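Local coordinates for exported protein (PDB 4JX0) that is of unknown function but binds magnesium and probably joins an E-set-like N-terminal domain to a C-terminal domain of the F5/8 type C family, at residues R175-S181 and V270-D276; I201-L206 and N218-S222; N226-L232 and C294-E300; P46-A52 and S165-N171. One frame throughout, in Å; residues are numbered along the deposited sequence.

Contact 1: R175-S181 and V270-D276; sequences RLDNIDS and VNHGVFD
A chi1 of -46° sets the CG of Leu176 beside its own backbone N and carries CD1 over the middle of the His272 imidazole, 3.7 Å from the ring centroid, in a CH-pi contact. Two residues on, Asn178 has its CG opposite the backbone N (chi1 -164°), which brings ND2 to the rim of the same ring. There Asn178 ND2 donates to His272 ND1 at 3.0 Å, lying in the ring plane, so one imidazole is held over a face by carbon and at its edge by a hydrogen bond. The other end of the amide, OD1, accepts from Lys290 N.

Backbone bonds fix the register: Leu176 N reaches Asn271 O at 2.9 Å, and Asn178 N binds His272 O. Just after them comes Gly273, whose positive phi of 133° suits glycine, while Asn271 OD1 accepts from Gly273 N in an Asx turn. The Asn271 side chain also runs alongside Arg175, and a water joins Asn271 ND2 to Arg175 NH1. Further along, Ile179 CG2 packs on Phe275 CB at 3.8 Å, and Asp276 N donates to Ser181 OG.

Strand 269-276 is one of the two edge strands of a five-stranded antiparallel sheet, beside 255-263. Residues 175-181, following strand 165-174, lie against it while pairing at 179-180 with strand 283-294 of a second sheet.

Contact 2: I201-L206 and N218-S222; sequences IRPDKL and NWYTS
Arg202 takes a left-handed backbone conformation (phi 44°) and leads into a short 3-10 turn, with Lys205 N bonded to Arg202 O; facing it, 219-221 is extended, with a weakly bonded strand at about 219-220. The two segments belong to what is probably the beta-sandwich of an F5/8 type C (discoidin-like) domain. The loop curls round the Trp219 indole, meeting it at its edge and over a face. Trp219 NE1 donates to Ile201 O at 3.0 Å, approaching from above the carbonyl plane, and Ser199 OG offers NE1 a weaker second bond. Over the face of the Trp219 indole, Leu206 CD2 lies 3.7 Å from the centroid of the five-membered ring.

The Arg202 chain is extended from CG to NE and delivers its guanidinium flat onto Tyr220. The planes are 26° apart, and Arg202 CZ sits 3.7 Å from the centroid of the Tyr220 ring, a stacked cation-pi pair. Tyr220 CG occupies the crowded position between backbone N and carbonyl carbon, which places the ring against the guanidinium.

The turn also leads toward the metal: Lys205 O accepts from the hydroxyl of Ser208, a magnesium ligand, and the Asn218 side chain lies about 7 Å from the ion. The guanidinium is finally tethered through Arg202 NH1, which makes a weak bond to Tyr220 O and, within its own plane, a nearly straight one to Ser222 OG at 3.3 Å.

Contact 3: N226-L232 and C294-E300; sequences NYLTIIL and CTKVRFE
The Arg298 side chain runs obliquely past those of Tyr227 and Thr229 on the neighbouring strand, and each step of it finds one or the other. Arg298 CB lies 4.1 Å from Thr229 OG1. With chi1 at -179°, Arg298 CG stands opposite the backbone N and comes within 4.0 Å of Tyr227 CB. Arg298 CD then passes Tyr227 CD1 at the same separation, and the bend at chi3 (-70°) turns Arg298 NE back to donate to Thr229 OG1 at 3.1 Å. Beyond it, Arg298 CZ lies over the Tyr227 ring, 4.7 Å from the centroid, with guanidinium and ring 31° apart. At the tip, Arg298 NH2 stays 3.8 Å from Thr229 OG1. Trp269 adds a second cation-pi partner for the same group.

The two strands are antiparallel neighbours, with hydrogen-bonded pairs at Leu228-Phe299 and Ile230-Val297, and Leu232 N continues the pattern onto Thr295 O. On the face opposite Arg298 the chemistry is apolar: Ile230 CD1 touches the rim of the Phe299 ring at CE2, 3.6 Å away, while Phe241 of strand 235-244 covers Ile230 and Val297.

The pair thus separates two environments. Leu228, Ile230, Val297 and Phe299 are buried on the side facing the second sheet. On the other face Tyr227 and Arg298 are partly exposed and Thr229 is buried, and there the aromatic surfaces and the hydroxyl probably share in stabilising the arginine's charge and limit its rotation.

Contact 4: P46-A52 and S165-N171; sequences PYTQLEA and SYFVKLN
Tyr166 forms a flat shelf for the backbone where Pro46 joins Tyr47, one face of its ring lying against that link. Pro46 C sits 3.7 Å above the centre of the Tyr166 ring and Tyr47 N nearer its rim, so the peptide link itself is the bump resting on the aromatic face. At the far edge Tyr166 OH donates to Thr48 OG1 at 2.6 Å, pinning the end of the ring. Phe69 meets Tyr166 edge-to-face from elsewhere in the domain.

Farther along, Leu170 pushes CD1 into the notch between Leu50 CB, 3.7 Å away, and Ala52 CB, at 3.9 Å. Phe105 packs against Leu170 as well.

On the other face two pairs of side chains lie alongside each other, Tyr47 with Lys169 and Glu51 with Asn171. Tyr47, with chi1 at -178°, sends its OH to the root of the Lys169 chain at CB, 3.3 Å off. Nearby, the Phe167 ring turns toward helices 90-93 and 96-99, where Leu91 and Met98 receive it. At the end of the pair Glu51 folds back at chi2, bringing OE1 within 2.8 Å of Asn171 ND2. That bond uses the syn lone pair of the carboxylate and lies in the amide plane.

Main-chain bonds from Phe167 N to Pro46 O through to Ala52 N and Asn171 O hold the strands parallel, their axes 23° apart. Strand 165-174 also pairs antiparallel with 142-150. Parallel pairing of an early strand with the last strand of the domain recalls the A'-G pairing of immunoglobulin-like sandwiches, consistent with the E-set assignment.

Contact 4 stands apart in the N-terminal domain, its centre 25 Å or more from the others, though strand 165-174 leads into contact 1. The remaining three belong to the C-terminal domain, probably a sandwich. Contacts 1 and 3 share the five-stranded sheet, contact 3 pairing adjacent strands within it and contact 1 lying at one of its edge strands. Contact 2 packs on contact 3 where Trp219 meets Leu228, but nearer the magnesium site. Contacts 3 and 4 rest on regular backbone bonding, antiparallel in one and parallel in the other. Contacts 1 and 2, richer in loop, depend more on individual side chains gripping rings and carbonyls. Contact 3 has the largest buried share, contact 2 more exposed residues.

Contact 1: R175-S181 and V270-D276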
# COMPACT_ATOMS: atom_id res chain seq x y z
N ARG A 175 6.87 2.21 -9.53
CA ARG A 175 5.96 1.27 -10.19
C ARG A 175 5.45 1.90 -11.47
O ARG A 175 4.73 2.90 -11.44
CB ARG A 175 4.79 0.86 -9.29
CG ARG A 175 3.86 -0.16 -9.95
CD ARG A 175 2.83 -0.72 -8.99
NE ARG A 175 1.61 0.09 -8.95
CZ ARG A 175 0.65 -0.02 -8.04
NH1 ARG A 175 0.75 -0.91 -7.06
NH2 ARG A 175 -0.43 0.76 -8.10
N LEU A 176 5.76 1.27 -12.60
CA LEU A 176 5.31 1.78 -13.89
C LEU A 176 3.85 1.40 -14.09
O LEU A 176 3.36 0.48 -13.44
CB LEU A 176 6.18 1.22 -15.02
CG LEU A 176 7.71 1.25 -14.82
CD1 LEU A 176 8.40 0.55 -15.94
CD2 LEU A 176 8.22 2.67 -14.66
N ASP A 177 3.14 2.11 -14.95
CA ASP A 177 1.75 1.80 -15.29
C ASP A 177 1.86 1.18 -16.65
O ASP A 177 1.50 1.81 -17.65
CB ASP A 177 0.86 3.06 -15.24
CG ASP A 177 -0.56 2.90 -15.72
OD1 ASP A 177 -1.09 1.76 -15.67
OD2 ASP A 177 -1.16 3.92 -16.17
N ASN A 178 2.47 -0.02 -16.70
CA ASN A 178 2.74 -0.72 -17.96
C ASN A 178 2.10 -2.10 -18.02
O ASN A 178 2.54 -2.91 -18.82
CB ASN A 178 4.25 -0.85 -18.16
CG ASN A 178 4.64 -1.19 -19.57
OD1 ASN A 178 4.14 -0.60 -20.53
ND2 ASN A 178 5.48 -2.19 -19.73
N ILE A 179 1.03 -2.37 -17.24
CA ILE A 179 0.34 -3.66 -17.29
C ILE A 179 -1.13 -3.40 -17.62
O ILE A 179 -1.80 -2.68 -16.88
CB ILE A 179 0.52 -4.46 -15.97
CG1 ILE A 179 2.00 -4.87 -15.75
CG2 ILE A 179 -0.40 -5.67 -15.92
CD1 ILE A 179 2.58 -5.90 -16.70
N ASP A 180 -1.61 -3.98 -18.73
CA ASP A 180 -2.99 -3.87 -19.17
C ASP A 180 -3.78 -5.08 -18.62
O ASP A 180 -3.40 -6.23 -18.86
CB ASP A 180 -3.08 -3.80 -20.69
CG ASP A 180 -4.50 -3.65 -21.21
OD1 ASP A 180 -5.10 -2.58 -20.98
OD2 ASP A 180 -5.01 -4.61 -21.81
N SER A 181 -4.87 -4.80 -17.88
CA SER A 181 -5.70 -5.80 -17.23
C SER A 181 -7.05 -6.05 -17.97
O SER A 181 -7.99 -6.58 -17.37
CB SER A 181 -5.98 -5.36 -15.80
OG SER A 181 -4.80 -4.91 -15.16
N VAL A 270 12.39 -4.28 -11.87
CA VAL A 270 11.46 -3.15 -11.89
C VAL A 270 10.02 -3.65 -11.85
O VAL A 270 9.69 -4.62 -12.53
CB VAL A 270 11.71 -2.26 -13.13
CG1 VAL A 270 10.83 -1.00 -13.10
CG2 VAL A 270 13.18 -1.89 -13.25
N ASN A 271 9.15 -2.98 -11.06
CA ASN A 271 7.72 -3.31 -10.97
C ASN A 271 7.01 -2.60 -12.12
O ASN A 271 6.90 -1.37 -12.12
CB ASN A 271 7.19 -2.85 -9.61
CG ASN A 271 5.77 -3.25 -9.31
OD1 ASN A 271 4.99 -3.65 -10.18
ND2 ASN A 271 5.38 -3.08 -8.06
N HIS A 272 6.53 -3.38 -13.12
CA HIS A 272 5.87 -2.81 -14.31
C HIS A 272 4.38 -2.52 -14.10
O HIS A 272 3.74 -1.98 -15.00
CB HIS A 272 6.07 -3.72 -15.53
CG HIS A 272 7.34 -3.40 -16.24
ND1 HIS A 272 7.33 -2.83 -17.49
CD2 HIS A 272 8.61 -3.45 -15.79
CE1 HIS A 272 8.60 -2.62 -17.80
NE2 HIS A 272 9.41 -2.97 -16.80
N GLY A 273 3.84 -2.85 -12.92
CA GLY A 273 2.45 -2.59 -12.60
C GLY A 273 1.76 -3.79 -11.98
O GLY A 273 2.36 -4.85 -11.78
N VAL A 274 0.48 -3.61 -11.68
CA VAL A 274 -0.34 -4.65 -11.09
C VAL A 274 -1.35 -5.13 -12.12
O VAL A 274 -2.11 -4.33 -12.68
CB VAL A 274 -1.05 -4.15 -9.81
CG1 VAL A 274 -1.98 -5.22 -9.23
CG2 VAL A 274 -0.03 -3.69 -8.76
N PHE A 275 -1.38 -6.45 -12.35
CA PHE A 275 -2.40 -7.07 -13.17
C PHE A 275 -3.58 -7.26 -12.24
O PHE A 275 -3.35 -7.64 -11.10
CB PHE A 275 -1.92 -8.40 -13.75
CG PHE A 275 -3.00 -9.15 -14.51
CD1 PHE A 275 -3.43 -8.71 -15.75
CD2 PHE A 275 -3.55 -10.31 -13.99
CE1 PHE A 275 -4.39 -9.43 -16.46
CE2 PHE A 275 -4.52 -11.02 -14.70
CZ PHE A 275 -4.92 -10.57 -15.93
N ASP A 276 -4.79 -6.89 -12.65
CA ASP A 276 -5.99 -7.02 -11.82
C ASP A 276 -7.19 -7.08 -12.75
O ASP A 276 -7.80 -6.04 -13.05
CB ASP A 276 -6.09 -5.87 -10.80
CG ASP A 276 -7.29 -5.90 -9.87
OD1 ASP A 276 -7.90 -6.98 -9.72
OD2 ASP A 276 -7.61 -4.85 -9.26
O HOH W 1 2.72 -3.42 -6.19

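Contact 2: I201-L206 and N218-S222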
# COMPACT_ATOMS: atom_id res chain seq x y z
N ILE A 201 7.99 -22.39 -4.11
CA ILE A 201 7.07 -23.46 -3.72
C ILE A 201 6.88 -24.44 -4.88
O ILE A 201 6.85 -24.02 -6.04
CB ILE A 201 5.72 -22.88 -3.24
CG1 ILE A 201 4.89 -23.95 -2.54
CG2 ILE A 201 4.91 -22.20 -4.37
CD1 ILE A 201 3.84 -23.42 -1.63
N ARG A 202 6.79 -25.74 -4.56
CA ARG A 202 6.59 -26.84 -5.52
C ARG A 202 7.48 -26.71 -6.76
O ARG A 202 6.97 -26.80 -7.88
CB ARG A 202 5.11 -26.91 -5.94
CG ARG A 202 4.19 -27.25 -4.81
CD ARG A 202 2.74 -27.18 -5.20
NE ARG A 202 1.91 -27.43 -4.02
CZ ARG A 202 1.50 -26.52 -3.14
NH1 ARG A 202 1.79 -25.24 -3.32
NH2 ARG A 202 0.79 -26.88 -2.09
N PRO A 203 8.81 -26.54 -6.61
CA PRO A 203 9.67 -26.43 -7.80
C PRO A 203 9.62 -27.69 -8.68
O PRO A 203 9.68 -27.60 -9.91
CB PRO A 203 11.06 -26.19 -7.22
CG PRO A 203 10.98 -26.71 -5.83
CD PRO A 203 9.60 -26.46 -5.37
N ASP A 204 9.45 -28.86 -8.04
CA ASP A 204 9.33 -30.17 -8.70
C ASP A 204 8.10 -30.26 -9.64
O ASP A 204 8.10 -31.10 -10.54
CB ASP A 204 9.25 -31.29 -7.64
CG ASP A 204 8.14 -31.14 -6.61
OD1 ASP A 204 8.22 -30.19 -5.78
OD2 ASP A 204 7.20 -31.98 -6.60
N LYS A 205 7.06 -29.41 -9.45
CA LYS A 205 5.85 -29.42 -10.27
C LYS A 205 5.86 -28.33 -11.37
O LYS A 205 4.82 -28.11 -12.00
CB LYS A 205 4.62 -29.20 -9.36
CG LYS A 205 4.48 -30.20 -8.21
CD LYS A 205 4.47 -31.65 -8.69
CE LYS A 205 3.99 -32.61 -7.63
NZ LYS A 205 4.34 -34.03 -7.95
N LEU A 206 7.01 -27.69 -11.64
CA LEU A 206 7.06 -26.60 -12.64
C LEU A 206 7.13 -27.10 -14.09
O LEU A 206 6.92 -26.29 -15.00
CB LEU A 206 8.24 -25.66 -12.36
CG LEU A 206 8.19 -24.87 -11.05
CD1 LEU A 206 9.52 -24.23 -10.77
CD2 LEU A 206 7.12 -23.80 -11.08
N ASN A 218 -0.84 -28.84 -11.47
CA ASN A 218 0.20 -29.44 -10.64
C ASN A 218 0.84 -28.36 -9.74
O ASN A 218 1.05 -28.62 -8.56
CB ASN A 218 1.24 -30.15 -11.50
CG ASN A 218 0.74 -31.48 -12.01
OD1 ASN A 218 0.51 -32.41 -11.23
ND2 ASN A 218 0.55 -31.60 -13.32
N TRP A 219 1.14 -27.16 -10.29
CA TRP A 219 1.71 -26.04 -9.55
C TRP A 219 0.65 -25.01 -9.16
O TRP A 219 -0.17 -24.60 -9.98
CB TRP A 219 2.78 -25.34 -10.39
CG TRP A 219 3.54 -24.30 -9.62
CD1 TRP A 219 4.62 -24.50 -8.82
CD2 TRP A 219 3.23 -22.90 -9.54
NE1 TRP A 219 5.03 -23.31 -8.26
CE2 TRP A 219 4.18 -22.31 -8.68
CE3 TRP A 219 2.21 -22.10 -10.07
CZ2 TRP A 219 4.16 -20.95 -8.36
CZ3 TRP A 219 2.20 -20.75 -9.76
CH2 TRP A 219 3.15 -20.19 -8.90
N TYR A 220 0.75 -24.53 -7.91
CA TYR A 220 -0.11 -23.49 -7.36
C TYR A 220 0.56 -22.87 -6.14
O TYR A 220 1.43 -23.49 -5.54
CB TYR A 220 -1.51 -24.03 -7.01
CG TYR A 220 -1.52 -25.21 -6.06
CD1 TYR A 220 -1.39 -26.51 -6.53
CD2 TYR A 220 -1.73 -25.03 -4.70
CE1 TYR A 220 -1.42 -27.60 -5.67
CE2 TYR A 220 -1.81 -26.12 -3.83
CZ TYR A 220 -1.63 -27.41 -4.32
OH TYR A 220 -1.65 -28.51 -3.50
N THR A 221 0.20 -21.63 -5.82
CA THR A 221 0.76 -20.93 -4.67
C THR A 221 -0.07 -21.24 -3.44
O THR A 221 -1.20 -21.71 -3.56
CB THR A 221 0.82 -19.40 -4.94
OG1 THR A 221 -0.49 -18.86 -5.07
CG2 THR A 221 1.63 -19.07 -6.17
N SER A 222 0.51 -21.01 -2.25
CA SER A 222 -0.16 -21.19 -0.96
C SER A 222 -0.20 -19.88 -0.12
O SER A 222 -0.92 -19.85 0.87
CB SER A 222 0.51 -22.29 -0.16
OG SER A 222 0.46 -23.51 -0.88

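Contact 3: N226-L232 and C294-E300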
# COMPACT_ATOMS: atom_id res chain seq x y z
N ASN A 226 4.70 -16.33 -2.04
CA ASN A 226 5.16 -17.21 -3.12
C ASN A 226 5.27 -16.43 -4.42
O ASN A 226 4.56 -15.43 -4.60
CB ASN A 226 4.23 -18.40 -3.35
CG ASN A 226 4.03 -19.31 -2.17
OD1 ASN A 226 2.90 -19.62 -1.79
ND2 ASN A 226 5.11 -19.81 -1.59
N TYR A 227 6.14 -16.89 -5.32
CA TYR A 227 6.34 -16.26 -6.62
C TYR A 227 6.56 -17.31 -7.71
O TYR A 227 6.84 -18.48 -7.41
CB TYR A 227 7.55 -15.29 -6.58
CG TYR A 227 8.87 -15.96 -6.25
CD1 TYR A 227 9.65 -16.54 -7.24
CD2 TYR A 227 9.32 -16.05 -4.93
CE1 TYR A 227 10.85 -17.18 -6.94
CE2 TYR A 227 10.53 -16.67 -4.62
CZ TYR A 227 11.29 -17.24 -5.63
OH TYR A 227 12.48 -17.88 -5.36
N LEU A 228 6.49 -16.86 -8.97
CA LEU A 228 6.75 -17.68 -10.15
C LEU A 228 7.63 -16.88 -11.09
O LEU A 228 7.18 -15.84 -11.56
CB LEU A 228 5.43 -18.05 -10.83
CG LEU A 228 5.51 -18.75 -12.19
CD1 LEU A 228 6.28 -20.07 -12.10
CD2 LEU A 228 4.14 -18.97 -12.76
N THR A 229 8.87 -17.35 -11.34
CA THR A 229 9.80 -16.66 -12.23
C THR A 229 9.85 -17.33 -13.59
O THR A 229 9.96 -18.55 -13.66
CB THR A 229 11.21 -16.59 -11.63
OG1 THR A 229 11.13 -16.21 -10.27
CG2 THR A 229 12.10 -15.59 -12.35
N ILE A 230 9.77 -16.53 -14.65
CA ILE A 230 9.86 -16.96 -16.05
C ILE A 230 11.25 -16.58 -16.48
O ILE A 230 11.59 -15.41 -16.39
CB ILE A 230 8.77 -16.27 -16.93
CG1 ILE A 230 7.40 -16.96 -16.79
CG2 ILE A 230 9.18 -16.23 -18.41
CD1 ILE A 230 6.84 -16.98 -15.43
N ILE A 231 12.07 -17.55 -16.93
CA ILE A 231 13.44 -17.27 -17.35
C ILE A 231 13.55 -17.53 -18.84
O ILE A 231 13.36 -18.67 -19.28
CB ILE A 231 14.44 -18.12 -16.53
CG1 ILE A 231 14.26 -17.88 -15.01
CG2 ILE A 231 15.88 -17.81 -16.94
CD1 ILE A 231 14.61 -19.02 -14.18
N LEU A 232 13.87 -16.48 -19.62
CA LEU A 232 14.04 -16.59 -21.07
C LEU A 232 15.48 -17.01 -21.41
O LEU A 232 16.38 -16.72 -20.62
CB LEU A 232 13.74 -15.25 -21.76
CG LEU A 232 12.42 -14.58 -21.39
CD1 LEU A 232 12.27 -13.26 -22.11
CD2 LEU A 232 11.23 -15.47 -21.70
N CYS A 294 13.54 -7.91 -21.81
CA CYS A 294 13.84 -8.48 -20.50
C CYS A 294 14.45 -9.87 -20.63
O CYS A 294 14.34 -10.53 -21.66
CB CYS A 294 12.58 -8.51 -19.65
SG CYS A 294 11.20 -9.44 -20.38
N THR A 295 15.10 -10.28 -19.54
CA THR A 295 15.74 -11.59 -19.39
C THR A 295 14.83 -12.52 -18.57
O THR A 295 14.76 -13.71 -18.87
CB THR A 295 17.11 -11.42 -18.73
OG1 THR A 295 16.97 -10.63 -17.54
CG2 THR A 295 18.10 -10.75 -19.66
N LYS A 296 14.16 -11.97 -17.54
CA LYS A 296 13.24 -12.70 -16.68
C LYS A 296 12.02 -11.85 -16.31
O LYS A 296 12.10 -10.62 -16.29
CB LYS A 296 13.93 -13.14 -15.37
CG LYS A 296 15.22 -13.91 -15.50
CD LYS A 296 15.77 -14.25 -14.12
CE LYS A 296 17.15 -14.85 -14.18
NZ LYS A 296 17.84 -14.76 -12.86
N VAL A 297 10.92 -12.51 -15.94
CA VAL A 297 9.68 -11.88 -15.46
C VAL A 297 9.24 -12.69 -14.24
O VAL A 297 9.27 -13.92 -14.30
CB VAL A 297 8.58 -11.80 -16.55
CG1 VAL A 297 7.29 -11.19 -15.99
CG2 VAL A 297 9.07 -11.00 -17.75
N ARG A 298 8.87 -12.03 -13.13
CA ARG A 298 8.47 -12.69 -11.89
C ARG A 298 7.11 -12.20 -11.42
O ARG A 298 6.92 -11.00 -11.21
CB ARG A 298 9.54 -12.46 -10.79
CG ARG A 298 9.25 -13.12 -9.44
CD ARG A 298 10.36 -12.84 -8.44
NE ARG A 298 11.59 -13.57 -8.80
CZ ARG A 298 12.75 -13.48 -8.15
NH1 ARG A 298 12.87 -12.69 -7.09
NH2 ARG A 298 13.80 -14.19 -8.56
N PHE A 299 6.18 -13.13 -11.22
CA PHE A 299 4.84 -12.82 -10.75
C PHE A 299 4.81 -12.97 -9.25
O PHE A 299 5.21 -14.03 -8.75
CB PHE A 299 3.82 -13.75 -11.42
CG PHE A 299 3.80 -13.59 -12.92
CD1 PHE A 299 3.19 -12.49 -13.50
CD2 PHE A 299 4.38 -14.54 -13.74
CE1 PHE A 299 3.16 -12.35 -14.89
CE2 PHE A 299 4.36 -14.39 -15.12
CZ PHE A 299 3.76 -13.29 -15.69
N GLU A 300 4.38 -11.93 -8.52
CA GLU A 300 4.33 -11.92 -7.06
C GLU A 300 2.95 -11.51 -6.57
O GLU A 300 2.16 -10.97 -7.33
CB GLU A 300 5.38 -10.92 -6.50
CG GLU A 300 6.80 -11.16 -6.96
CD GLU A 300 7.81 -10.15 -6.45
OE1 GLU A 300 7.43 -8.97 -6.28
OE2 GLU A 300 8.98 -10.53 -6.26

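Contact 4: P46-A52 and S165-N171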
# COMPACT_ATOMS: atom_id res chain seq x y z
N PRO A 46 1.92 6.23 17.84
CA PRO A 46 1.46 7.36 17.02
C PRO A 46 2.22 7.43 15.70
O PRO A 46 2.98 8.37 15.47
CB PRO A 46 1.76 8.56 17.91
CG PRO A 46 2.97 8.17 18.65
CD PRO A 46 2.90 6.68 18.85
N TYR A 47 2.03 6.44 14.83
CA TYR A 47 2.76 6.36 13.58
C TYR A 47 1.95 5.68 12.49
O TYR A 47 1.37 4.62 12.73
CB TYR A 47 4.07 5.58 13.82
CG TYR A 47 4.97 5.46 12.61
CD1 TYR A 47 5.55 6.58 12.04
CD2 TYR A 47 5.31 4.21 12.09
CE1 TYR A 47 6.41 6.47 10.94
CE2 TYR A 47 6.17 4.09 11.01
CZ TYR A 47 6.73 5.22 10.44
OH TYR A 47 7.58 5.11 9.36
N THR A 48 1.91 6.29 11.31
CA THR A 48 1.23 5.72 10.15
C THR A 48 2.15 5.83 8.98
O THR A 48 2.62 6.93 8.69
CB THR A 48 -0.11 6.44 9.85
OG1 THR A 48 -0.92 6.39 11.01
CG2 THR A 48 -0.88 5.77 8.72
N GLN A 49 2.44 4.71 8.34
CA GLN A 49 3.27 4.70 7.16
C GLN A 49 2.35 4.70 5.96
O GLN A 49 1.58 3.75 5.78
CB GLN A 49 4.22 3.50 7.16
CG GLN A 49 5.39 3.68 6.21
CD GLN A 49 6.37 2.54 6.28
OE1 GLN A 49 6.60 1.83 5.29
NE2 GLN A 49 7.00 2.35 7.44
N LEU A 50 2.36 5.79 5.19
CA LEU A 50 1.55 5.95 3.99
C LEU A 50 2.38 5.45 2.82
O LEU A 50 3.61 5.59 2.83
CB LEU A 50 1.12 7.41 3.79
CG LEU A 50 -0.32 7.74 4.18
CD1 LEU A 50 -0.59 7.38 5.60
CD2 LEU A 50 -0.62 9.21 3.94
N GLU A 51 1.73 4.86 1.83
CA GLU A 51 2.40 4.34 0.65
C GLU A 51 2.01 5.16 -0.56
O GLU A 51 0.85 5.55 -0.73
CB GLU A 51 2.05 2.86 0.42
CG GLU A 51 2.54 1.92 1.51
CD GLU A 51 4.03 1.90 1.76
OE1 GLU A 51 4.80 1.92 0.77
OE2 GLU A 51 4.44 1.89 2.95
N ALA A 52 3.01 5.45 -1.39
CA ALA A 52 2.87 6.18 -2.64
C ALA A 52 3.68 5.48 -3.71
O ALA A 52 4.60 4.70 -3.39
CB ALA A 52 3.33 7.61 -2.47
N SER A 165 0.73 14.37 20.01
CA SER A 165 1.45 14.48 18.74
C SER A 165 1.41 13.16 17.97
O SER A 165 1.23 12.09 18.57
CB SER A 165 2.89 14.91 18.98
OG SER A 165 3.55 14.05 19.91
N TYR A 166 1.55 13.25 16.64
CA TYR A 166 1.51 12.10 15.74
C TYR A 166 2.56 12.22 14.64
O TYR A 166 2.90 13.33 14.24
CB TYR A 166 0.12 11.98 15.10
CG TYR A 166 -0.25 10.58 14.69
CD1 TYR A 166 0.10 10.09 13.44
CD2 TYR A 166 -1.01 9.77 15.51
CE1 TYR A 166 -0.27 8.82 13.03
CE2 TYR A 166 -1.40 8.50 15.10
CZ TYR A 166 -1.04 8.03 13.87
OH TYR A 166 -1.41 6.75 13.54
N PHE A 167 3.07 11.07 14.16
CA PHE A 167 4.09 11.01 13.11
C PHE A 167 3.57 10.29 11.87
O PHE A 167 2.87 9.29 11.99
CB PHE A 167 5.34 10.31 13.65
CG PHE A 167 5.91 11.04 14.84
CD1 PHE A 167 6.64 12.20 14.67
CD2 PHE A 167 5.60 10.63 16.13
CE1 PHE A 167 7.11 12.92 15.77
CE2 PHE A 167 6.07 11.35 17.23
CZ PHE A 167 6.82 12.49 17.05
N VAL A 168 3.89 10.82 10.69
CA VAL A 168 3.46 10.24 9.42
C VAL A 168 4.67 10.14 8.51
O VAL A 168 5.44 11.10 8.42
CB VAL A 168 2.33 11.08 8.76
CG1 VAL A 168 1.85 10.44 7.46
CG2 VAL A 168 1.15 11.26 9.72
N LYS A 169 4.88 8.96 7.90
CA LYS A 169 5.95 8.73 6.93
C LYS A 169 5.31 8.36 5.62
O LYS A 169 4.50 7.44 5.56
CB LYS A 169 6.95 7.64 7.34
CG LYS A 169 8.00 7.39 6.23
CD LYS A 169 9.13 6.49 6.67
CE LYS A 169 10.16 6.32 5.58
NZ LYS A 169 11.24 5.39 6.01
N LEU A 170 5.71 9.07 4.56
CA LEU A 170 5.24 8.77 3.23
C LEU A 170 6.32 7.97 2.55
O LEU A 170 7.35 8.53 2.19
CB LEU A 170 4.92 10.06 2.47
CG LEU A 170 4.34 9.90 1.08
CD1 LEU A 170 3.03 9.14 1.12
CD2 LEU A 170 4.14 11.25 0.43
N ASN A 171 6.10 6.65 2.44
CA ASN A 171 7.05 5.73 1.80
C ASN A 171 6.80 5.77 0.29
O ASN A 171 5.65 5.62 -0.15
CB ASN A 171 6.89 4.31 2.36
CG ASN A 171 7.96 3.35 1.88
OD1 ASN A 171 9.15 3.51 2.17
ND2 ASN A 171 7.58 2.34 1.07